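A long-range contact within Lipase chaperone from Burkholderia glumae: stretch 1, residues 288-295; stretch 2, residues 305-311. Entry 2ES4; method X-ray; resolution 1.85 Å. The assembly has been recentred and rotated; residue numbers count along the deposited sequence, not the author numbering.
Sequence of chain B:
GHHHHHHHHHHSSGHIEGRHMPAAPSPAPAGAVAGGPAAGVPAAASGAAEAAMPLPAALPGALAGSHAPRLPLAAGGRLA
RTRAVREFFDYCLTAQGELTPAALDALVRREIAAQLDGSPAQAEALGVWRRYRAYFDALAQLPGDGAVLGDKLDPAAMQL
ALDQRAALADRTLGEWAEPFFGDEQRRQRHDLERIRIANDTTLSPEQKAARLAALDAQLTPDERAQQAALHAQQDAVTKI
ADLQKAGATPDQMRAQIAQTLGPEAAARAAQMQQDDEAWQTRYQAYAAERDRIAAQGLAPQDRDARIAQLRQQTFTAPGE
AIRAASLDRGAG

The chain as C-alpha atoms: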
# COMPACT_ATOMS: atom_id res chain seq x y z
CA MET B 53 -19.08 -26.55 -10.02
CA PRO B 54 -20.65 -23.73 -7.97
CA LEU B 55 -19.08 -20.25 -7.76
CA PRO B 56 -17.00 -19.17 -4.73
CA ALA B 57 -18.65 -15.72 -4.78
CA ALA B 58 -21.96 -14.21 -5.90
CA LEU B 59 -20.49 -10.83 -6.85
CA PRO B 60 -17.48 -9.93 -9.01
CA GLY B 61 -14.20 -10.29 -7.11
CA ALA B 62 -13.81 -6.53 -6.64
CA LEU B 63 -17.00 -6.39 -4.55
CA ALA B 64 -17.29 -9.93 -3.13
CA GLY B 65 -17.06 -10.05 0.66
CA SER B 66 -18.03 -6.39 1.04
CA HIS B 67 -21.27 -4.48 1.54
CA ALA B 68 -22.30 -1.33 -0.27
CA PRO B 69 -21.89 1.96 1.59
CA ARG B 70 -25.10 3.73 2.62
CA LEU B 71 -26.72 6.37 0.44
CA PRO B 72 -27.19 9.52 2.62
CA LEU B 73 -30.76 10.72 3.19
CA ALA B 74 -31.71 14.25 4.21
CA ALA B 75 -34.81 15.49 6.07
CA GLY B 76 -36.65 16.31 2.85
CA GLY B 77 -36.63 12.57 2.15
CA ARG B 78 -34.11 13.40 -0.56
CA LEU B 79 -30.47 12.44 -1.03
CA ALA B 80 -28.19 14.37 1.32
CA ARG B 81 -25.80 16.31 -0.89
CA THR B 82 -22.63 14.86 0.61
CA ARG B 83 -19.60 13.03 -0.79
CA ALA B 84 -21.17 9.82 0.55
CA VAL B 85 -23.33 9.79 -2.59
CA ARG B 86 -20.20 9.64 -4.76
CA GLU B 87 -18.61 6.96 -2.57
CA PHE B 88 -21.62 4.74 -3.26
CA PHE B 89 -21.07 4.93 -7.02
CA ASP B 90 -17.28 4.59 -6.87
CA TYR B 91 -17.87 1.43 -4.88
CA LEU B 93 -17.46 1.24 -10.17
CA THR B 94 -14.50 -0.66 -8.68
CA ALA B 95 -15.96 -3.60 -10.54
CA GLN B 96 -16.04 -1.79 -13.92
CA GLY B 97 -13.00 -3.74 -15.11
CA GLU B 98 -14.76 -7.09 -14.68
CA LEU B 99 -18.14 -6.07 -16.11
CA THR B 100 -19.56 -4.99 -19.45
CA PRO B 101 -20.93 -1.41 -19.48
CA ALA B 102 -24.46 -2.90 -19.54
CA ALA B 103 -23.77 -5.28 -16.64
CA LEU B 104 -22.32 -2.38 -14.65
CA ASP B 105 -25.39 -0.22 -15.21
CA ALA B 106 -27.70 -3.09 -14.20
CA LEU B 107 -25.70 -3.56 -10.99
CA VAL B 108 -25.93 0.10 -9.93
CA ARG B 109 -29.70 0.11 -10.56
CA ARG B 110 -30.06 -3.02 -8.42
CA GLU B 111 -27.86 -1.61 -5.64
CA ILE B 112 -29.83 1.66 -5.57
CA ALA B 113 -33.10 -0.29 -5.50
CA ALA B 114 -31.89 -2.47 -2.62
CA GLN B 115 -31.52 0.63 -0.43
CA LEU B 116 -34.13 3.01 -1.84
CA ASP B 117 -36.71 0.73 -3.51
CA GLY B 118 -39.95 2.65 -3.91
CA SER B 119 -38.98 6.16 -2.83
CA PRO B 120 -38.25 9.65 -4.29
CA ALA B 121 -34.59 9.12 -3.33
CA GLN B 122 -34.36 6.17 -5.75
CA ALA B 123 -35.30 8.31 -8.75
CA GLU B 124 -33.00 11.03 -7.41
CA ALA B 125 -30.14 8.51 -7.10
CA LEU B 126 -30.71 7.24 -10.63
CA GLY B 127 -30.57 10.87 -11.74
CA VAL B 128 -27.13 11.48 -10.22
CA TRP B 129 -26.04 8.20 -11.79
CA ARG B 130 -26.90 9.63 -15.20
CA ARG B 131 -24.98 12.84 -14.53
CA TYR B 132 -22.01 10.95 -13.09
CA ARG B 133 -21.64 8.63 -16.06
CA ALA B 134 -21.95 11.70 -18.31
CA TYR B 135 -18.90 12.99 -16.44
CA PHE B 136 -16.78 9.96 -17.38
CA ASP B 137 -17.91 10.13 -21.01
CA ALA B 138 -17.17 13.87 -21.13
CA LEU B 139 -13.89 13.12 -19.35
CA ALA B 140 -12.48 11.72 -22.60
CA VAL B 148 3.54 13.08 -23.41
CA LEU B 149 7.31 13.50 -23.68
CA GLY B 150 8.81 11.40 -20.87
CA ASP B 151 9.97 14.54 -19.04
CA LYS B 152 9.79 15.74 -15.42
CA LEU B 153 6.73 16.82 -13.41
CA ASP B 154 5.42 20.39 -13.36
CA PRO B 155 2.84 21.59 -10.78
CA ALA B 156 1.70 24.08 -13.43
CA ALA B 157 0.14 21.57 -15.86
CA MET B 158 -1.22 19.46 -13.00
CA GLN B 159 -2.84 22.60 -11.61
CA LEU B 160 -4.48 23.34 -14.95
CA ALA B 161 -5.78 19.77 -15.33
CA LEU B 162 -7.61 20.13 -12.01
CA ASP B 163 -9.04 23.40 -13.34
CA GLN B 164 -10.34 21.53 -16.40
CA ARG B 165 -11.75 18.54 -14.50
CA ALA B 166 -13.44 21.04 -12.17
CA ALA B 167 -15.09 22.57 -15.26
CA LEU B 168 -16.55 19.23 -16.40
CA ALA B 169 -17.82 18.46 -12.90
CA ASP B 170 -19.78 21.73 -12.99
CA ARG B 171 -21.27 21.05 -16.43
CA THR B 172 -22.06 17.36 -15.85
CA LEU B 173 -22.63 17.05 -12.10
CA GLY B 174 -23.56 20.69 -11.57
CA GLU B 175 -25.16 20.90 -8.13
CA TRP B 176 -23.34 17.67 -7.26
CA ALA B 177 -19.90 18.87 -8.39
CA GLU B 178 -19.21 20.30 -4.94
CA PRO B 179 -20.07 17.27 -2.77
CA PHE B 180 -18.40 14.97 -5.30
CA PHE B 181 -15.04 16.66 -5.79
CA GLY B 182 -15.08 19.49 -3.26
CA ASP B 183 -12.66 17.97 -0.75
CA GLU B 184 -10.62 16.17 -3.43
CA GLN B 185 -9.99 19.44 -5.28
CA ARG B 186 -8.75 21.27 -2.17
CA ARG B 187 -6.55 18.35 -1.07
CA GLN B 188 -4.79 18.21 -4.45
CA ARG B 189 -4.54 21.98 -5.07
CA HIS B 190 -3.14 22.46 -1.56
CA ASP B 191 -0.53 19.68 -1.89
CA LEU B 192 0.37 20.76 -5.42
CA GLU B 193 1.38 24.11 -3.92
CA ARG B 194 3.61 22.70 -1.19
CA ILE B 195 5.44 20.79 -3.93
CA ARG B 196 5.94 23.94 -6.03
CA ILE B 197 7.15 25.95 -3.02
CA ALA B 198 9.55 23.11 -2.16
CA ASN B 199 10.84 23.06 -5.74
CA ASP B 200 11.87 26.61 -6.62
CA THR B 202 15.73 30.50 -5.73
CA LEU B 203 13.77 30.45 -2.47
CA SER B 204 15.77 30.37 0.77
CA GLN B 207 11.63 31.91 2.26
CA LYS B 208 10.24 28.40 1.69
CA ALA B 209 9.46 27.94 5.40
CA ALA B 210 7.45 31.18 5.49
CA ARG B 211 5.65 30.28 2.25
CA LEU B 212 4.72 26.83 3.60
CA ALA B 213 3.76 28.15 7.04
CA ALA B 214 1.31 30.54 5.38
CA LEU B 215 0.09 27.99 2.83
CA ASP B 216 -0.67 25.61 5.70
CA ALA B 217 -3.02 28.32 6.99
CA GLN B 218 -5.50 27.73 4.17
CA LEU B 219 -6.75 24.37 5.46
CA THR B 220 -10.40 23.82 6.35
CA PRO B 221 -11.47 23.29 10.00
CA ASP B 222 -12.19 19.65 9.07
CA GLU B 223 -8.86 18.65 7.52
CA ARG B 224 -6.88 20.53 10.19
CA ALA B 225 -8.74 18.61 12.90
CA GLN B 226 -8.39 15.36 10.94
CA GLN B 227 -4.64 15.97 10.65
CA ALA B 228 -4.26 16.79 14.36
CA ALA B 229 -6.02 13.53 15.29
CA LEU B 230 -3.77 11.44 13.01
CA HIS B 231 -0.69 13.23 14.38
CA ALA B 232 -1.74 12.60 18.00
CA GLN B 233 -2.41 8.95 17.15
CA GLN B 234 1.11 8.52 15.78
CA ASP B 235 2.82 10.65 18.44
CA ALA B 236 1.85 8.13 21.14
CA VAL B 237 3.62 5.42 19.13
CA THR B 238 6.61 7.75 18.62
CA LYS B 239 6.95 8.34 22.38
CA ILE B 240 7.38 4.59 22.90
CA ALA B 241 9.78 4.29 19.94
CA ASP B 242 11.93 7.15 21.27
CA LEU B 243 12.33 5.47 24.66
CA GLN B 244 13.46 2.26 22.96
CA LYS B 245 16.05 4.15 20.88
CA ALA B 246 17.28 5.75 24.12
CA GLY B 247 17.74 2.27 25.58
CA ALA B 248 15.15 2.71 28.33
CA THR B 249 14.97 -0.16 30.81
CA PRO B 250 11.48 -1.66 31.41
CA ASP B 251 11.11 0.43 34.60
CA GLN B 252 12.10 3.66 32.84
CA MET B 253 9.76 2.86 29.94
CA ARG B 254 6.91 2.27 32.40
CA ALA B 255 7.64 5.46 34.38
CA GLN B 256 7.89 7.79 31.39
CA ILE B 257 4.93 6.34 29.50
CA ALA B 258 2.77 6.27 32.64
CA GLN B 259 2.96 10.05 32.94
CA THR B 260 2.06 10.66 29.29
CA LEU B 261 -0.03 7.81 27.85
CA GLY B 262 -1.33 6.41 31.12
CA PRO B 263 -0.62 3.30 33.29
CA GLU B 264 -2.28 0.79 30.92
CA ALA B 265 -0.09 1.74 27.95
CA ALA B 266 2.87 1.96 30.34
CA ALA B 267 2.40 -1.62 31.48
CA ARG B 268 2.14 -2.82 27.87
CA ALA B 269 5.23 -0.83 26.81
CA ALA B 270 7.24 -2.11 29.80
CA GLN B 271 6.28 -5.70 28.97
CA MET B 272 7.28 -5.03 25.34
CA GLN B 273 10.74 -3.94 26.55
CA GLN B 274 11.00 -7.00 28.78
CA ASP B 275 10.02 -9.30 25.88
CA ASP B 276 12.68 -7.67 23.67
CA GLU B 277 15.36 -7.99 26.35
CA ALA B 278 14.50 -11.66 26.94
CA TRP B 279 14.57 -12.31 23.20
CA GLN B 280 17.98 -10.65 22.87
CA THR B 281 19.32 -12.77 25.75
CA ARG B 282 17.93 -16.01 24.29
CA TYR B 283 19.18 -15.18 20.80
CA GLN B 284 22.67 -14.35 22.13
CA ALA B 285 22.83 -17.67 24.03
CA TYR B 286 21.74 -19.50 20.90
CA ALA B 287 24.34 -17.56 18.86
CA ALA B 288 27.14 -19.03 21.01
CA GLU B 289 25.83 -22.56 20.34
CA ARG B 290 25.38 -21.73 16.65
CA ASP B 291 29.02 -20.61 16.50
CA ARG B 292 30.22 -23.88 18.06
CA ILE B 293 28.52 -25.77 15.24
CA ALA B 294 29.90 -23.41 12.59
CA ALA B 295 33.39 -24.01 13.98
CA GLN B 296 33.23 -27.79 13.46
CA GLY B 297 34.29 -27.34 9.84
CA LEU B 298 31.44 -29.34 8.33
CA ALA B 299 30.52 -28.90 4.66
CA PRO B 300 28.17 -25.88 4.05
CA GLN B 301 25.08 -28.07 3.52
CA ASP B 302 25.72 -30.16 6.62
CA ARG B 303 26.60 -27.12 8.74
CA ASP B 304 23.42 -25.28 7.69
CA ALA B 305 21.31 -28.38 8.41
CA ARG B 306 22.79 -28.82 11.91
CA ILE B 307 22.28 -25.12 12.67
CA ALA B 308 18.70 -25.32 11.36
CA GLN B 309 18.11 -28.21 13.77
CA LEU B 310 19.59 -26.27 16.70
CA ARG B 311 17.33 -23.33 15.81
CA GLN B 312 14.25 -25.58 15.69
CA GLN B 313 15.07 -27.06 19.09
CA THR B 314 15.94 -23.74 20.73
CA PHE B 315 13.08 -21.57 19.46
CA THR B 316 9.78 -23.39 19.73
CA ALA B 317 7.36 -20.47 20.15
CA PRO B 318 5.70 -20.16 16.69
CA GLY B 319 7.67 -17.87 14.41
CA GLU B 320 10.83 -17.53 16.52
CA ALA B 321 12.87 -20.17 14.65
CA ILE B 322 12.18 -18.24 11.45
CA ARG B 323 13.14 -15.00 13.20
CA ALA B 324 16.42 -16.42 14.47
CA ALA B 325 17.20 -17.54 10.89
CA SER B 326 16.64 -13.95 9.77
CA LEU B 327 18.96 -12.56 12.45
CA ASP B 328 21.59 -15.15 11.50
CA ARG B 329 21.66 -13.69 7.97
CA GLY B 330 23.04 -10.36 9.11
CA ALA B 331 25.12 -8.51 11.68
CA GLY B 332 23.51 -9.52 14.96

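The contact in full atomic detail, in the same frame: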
# COMPACT_ATOMS: atom_id res chain seq x y z
N ALA B 288 25.91 -18.39 20.54
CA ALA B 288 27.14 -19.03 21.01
C ALA B 288 27.15 -20.51 20.62
O ALA B 288 28.19 -21.04 20.20
CB ALA B 288 27.27 -18.89 22.51
N GLU B 289 25.99 -21.15 20.71
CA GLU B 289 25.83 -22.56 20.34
C GLU B 289 25.91 -22.72 18.83
O GLU B 289 26.47 -23.71 18.33
CB GLU B 289 24.50 -23.11 20.85
CG GLU B 289 24.49 -23.48 22.32
CD GLU B 289 25.43 -24.63 22.62
OE1 GLU B 289 26.60 -24.36 22.94
OE2 GLU B 289 25.00 -25.80 22.53
N ARG B 290 25.36 -21.75 18.11
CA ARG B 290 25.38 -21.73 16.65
C ARG B 290 26.83 -21.64 16.18
O ARG B 290 27.23 -22.36 15.25
CB ARG B 290 24.60 -20.52 16.13
CG ARG B 290 24.67 -20.30 14.63
CD ARG B 290 24.42 -18.85 14.30
NE ARG B 290 25.47 -17.99 14.85
CZ ARG B 290 25.31 -16.70 15.16
NH1 ARG B 290 24.15 -16.10 14.98
NH2 ARG B 290 26.33 -16.02 15.68
N ASP B 291 27.61 -20.79 16.84
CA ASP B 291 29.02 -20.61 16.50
C ASP B 291 29.86 -21.86 16.76
O ASP B 291 30.81 -22.11 16.02
CB ASP B 291 29.61 -19.40 17.23
CG ASP B 291 29.08 -18.08 16.68
OD1 ASP B 291 28.41 -18.07 15.62
OD2 ASP B 291 29.33 -17.04 17.32
N ARG B 292 29.49 -22.64 17.77
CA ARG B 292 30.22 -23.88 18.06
C ARG B 292 30.02 -24.87 16.93
O ARG B 292 30.96 -25.56 16.54
CB ARG B 292 29.77 -24.52 19.37
CG ARG B 292 30.10 -23.73 20.61
CD ARG B 292 30.03 -24.61 21.84
NE ARG B 292 28.96 -25.60 21.76
CZ ARG B 292 28.59 -26.40 22.75
NH1 ARG B 292 29.19 -26.32 23.93
NH2 ARG B 292 27.59 -27.25 22.57
N ILE B 293 28.82 -24.89 16.36
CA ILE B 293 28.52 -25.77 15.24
C ILE B 293 29.26 -25.30 13.99
O ILE B 293 29.88 -26.11 13.29
CB ILE B 293 27.01 -25.84 14.92
CG1 ILE B 293 26.26 -26.46 16.10
CG2 ILE B 293 26.79 -26.66 13.64
CD1 ILE B 293 24.76 -26.62 15.86
N ALA B 294 29.22 -23.99 13.74
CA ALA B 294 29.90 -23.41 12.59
C ALA B 294 31.41 -23.64 12.61
O ALA B 294 32.04 -23.74 11.55
CB ALA B 294 29.61 -21.92 12.51
N ALA B 295 31.96 -23.79 13.81
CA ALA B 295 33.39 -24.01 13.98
C ALA B 295 33.86 -25.45 13.77
O ALA B 295 35.06 -25.70 13.67
CB ALA B 295 33.83 -23.53 15.35
N ALA B 305 22.33 -27.44 7.94
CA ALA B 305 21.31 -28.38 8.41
C ALA B 305 21.38 -28.58 9.92
O ALA B 305 20.34 -28.66 10.58
CB ALA B 305 21.45 -29.71 7.69
N ARG B 306 22.60 -28.64 10.47
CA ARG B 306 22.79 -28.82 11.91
C ARG B 306 22.37 -27.56 12.67
O ARG B 306 21.78 -27.65 13.75
CB ARG B 306 24.25 -29.15 12.24
CG ARG B 306 24.71 -30.50 11.73
N ILE B 307 22.65 -26.40 12.08
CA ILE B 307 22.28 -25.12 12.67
C ILE B 307 20.76 -24.96 12.62
O ILE B 307 20.15 -24.47 13.59
CB ILE B 307 22.99 -23.94 11.96
CG1 ILE B 307 24.47 -23.92 12.36
CG2 ILE B 307 22.34 -22.59 12.31
CD1 ILE B 307 25.31 -22.86 11.67
N ALA B 308 20.15 -25.39 11.52
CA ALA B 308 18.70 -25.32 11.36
C ALA B 308 18.02 -26.16 12.44
O ALA B 308 17.02 -25.74 13.03
CB ALA B 308 18.28 -25.80 9.99
N GLN B 309 18.62 -27.31 12.74
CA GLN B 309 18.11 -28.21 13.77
C GLN B 309 18.22 -27.56 15.14
O GLN B 309 17.27 -27.60 15.92
CB GLN B 309 18.88 -29.53 13.74
CG GLN B 309 18.46 -30.51 14.82
CD GLN B 309 19.16 -31.84 14.69
OE1 GLN B 309 20.39 -31.92 14.72
NE2 GLN B 309 18.38 -32.90 14.53
N LEU B 310 19.37 -26.95 15.43
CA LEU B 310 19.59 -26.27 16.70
C LEU B 310 18.57 -25.15 16.87
O LEU B 310 18.02 -24.97 17.95
CB LEU B 310 21.00 -25.69 16.78
CG LEU B 310 21.30 -24.79 17.99
CD1 LEU B 310 21.27 -25.60 19.28
CD2 LEU B 310 22.61 -24.10 17.81
N ARG B 311 18.30 -24.42 15.78
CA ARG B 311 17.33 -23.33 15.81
C ARG B 311 15.94 -23.84 16.13
O ARG B 311 15.24 -23.27 16.97
CB ARG B 311 17.29 -22.60 14.48
CG ARG B 311 17.90 -21.25 14.50
CD ARG B 311 17.61 -20.43 13.28
NE ARG B 311 18.24 -20.91 12.05
CZ ARG B 311 17.66 -21.76 11.20
NH1 ARG B 311 16.44 -22.23 11.44
NH2 ARG B 311 18.33 -22.16 10.13

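Although two arginines and a glutamate take part in this contact, no hydrogen bond joins the two stretches among the atoms modelled; the contact is made by aliphatic packing, and the salt bridges stay within stretch 1. The helices run nearly antiparallel, at 160° between their N-to-C directions, with a closest axial approach of 9.7 Å. Their backbones come nearest at R290 and I307, whose CA atoms are 6.1 Å apart.

I293 is the hub. Its CA-to-CB bond points toward the opposing helix, and in its m,t rotamer, CG2 lies 3.8 Å from CG1 of I307 and 3.8 Å from CB of R306, and CD1 lies 3.8 Å from CD2 of L310. The same CD1 also rests 3.8 Å from the backbone O of R306, an oxygen already engaged by the helical hydrogen bond from L310 N (3.0 Å).

L310, on stretch 2, extends the apolar seam to the residues one turn before I293. Its CD2 packs 3.7 Å from CB of E289 and 3.6 Å from the backbone N of R290, so E289 contributes its aliphatic base here. I307 starts out sideways, but its end comes nearer: CD1 lies 4.0 Å from CG of R290 and, more loosely, 4.5 Å from CB of A294.

R290 therefore offers CB and CG to the interface while its end leads away. The guanidinium turns to D291, with NE and NH2 both donating to OD1 (NE to OD1 3.0 Å, NH2 to OD1 2.9 Å) in a salt bridge, and NH1 is hydrogen-bonded elsewhere in the structure. R306 is modelled only as far as CG, so the course of its charged end is unknown. The contact is modest, burying 314 Å² over both sides, with I293, I307 and L310 providing most of it.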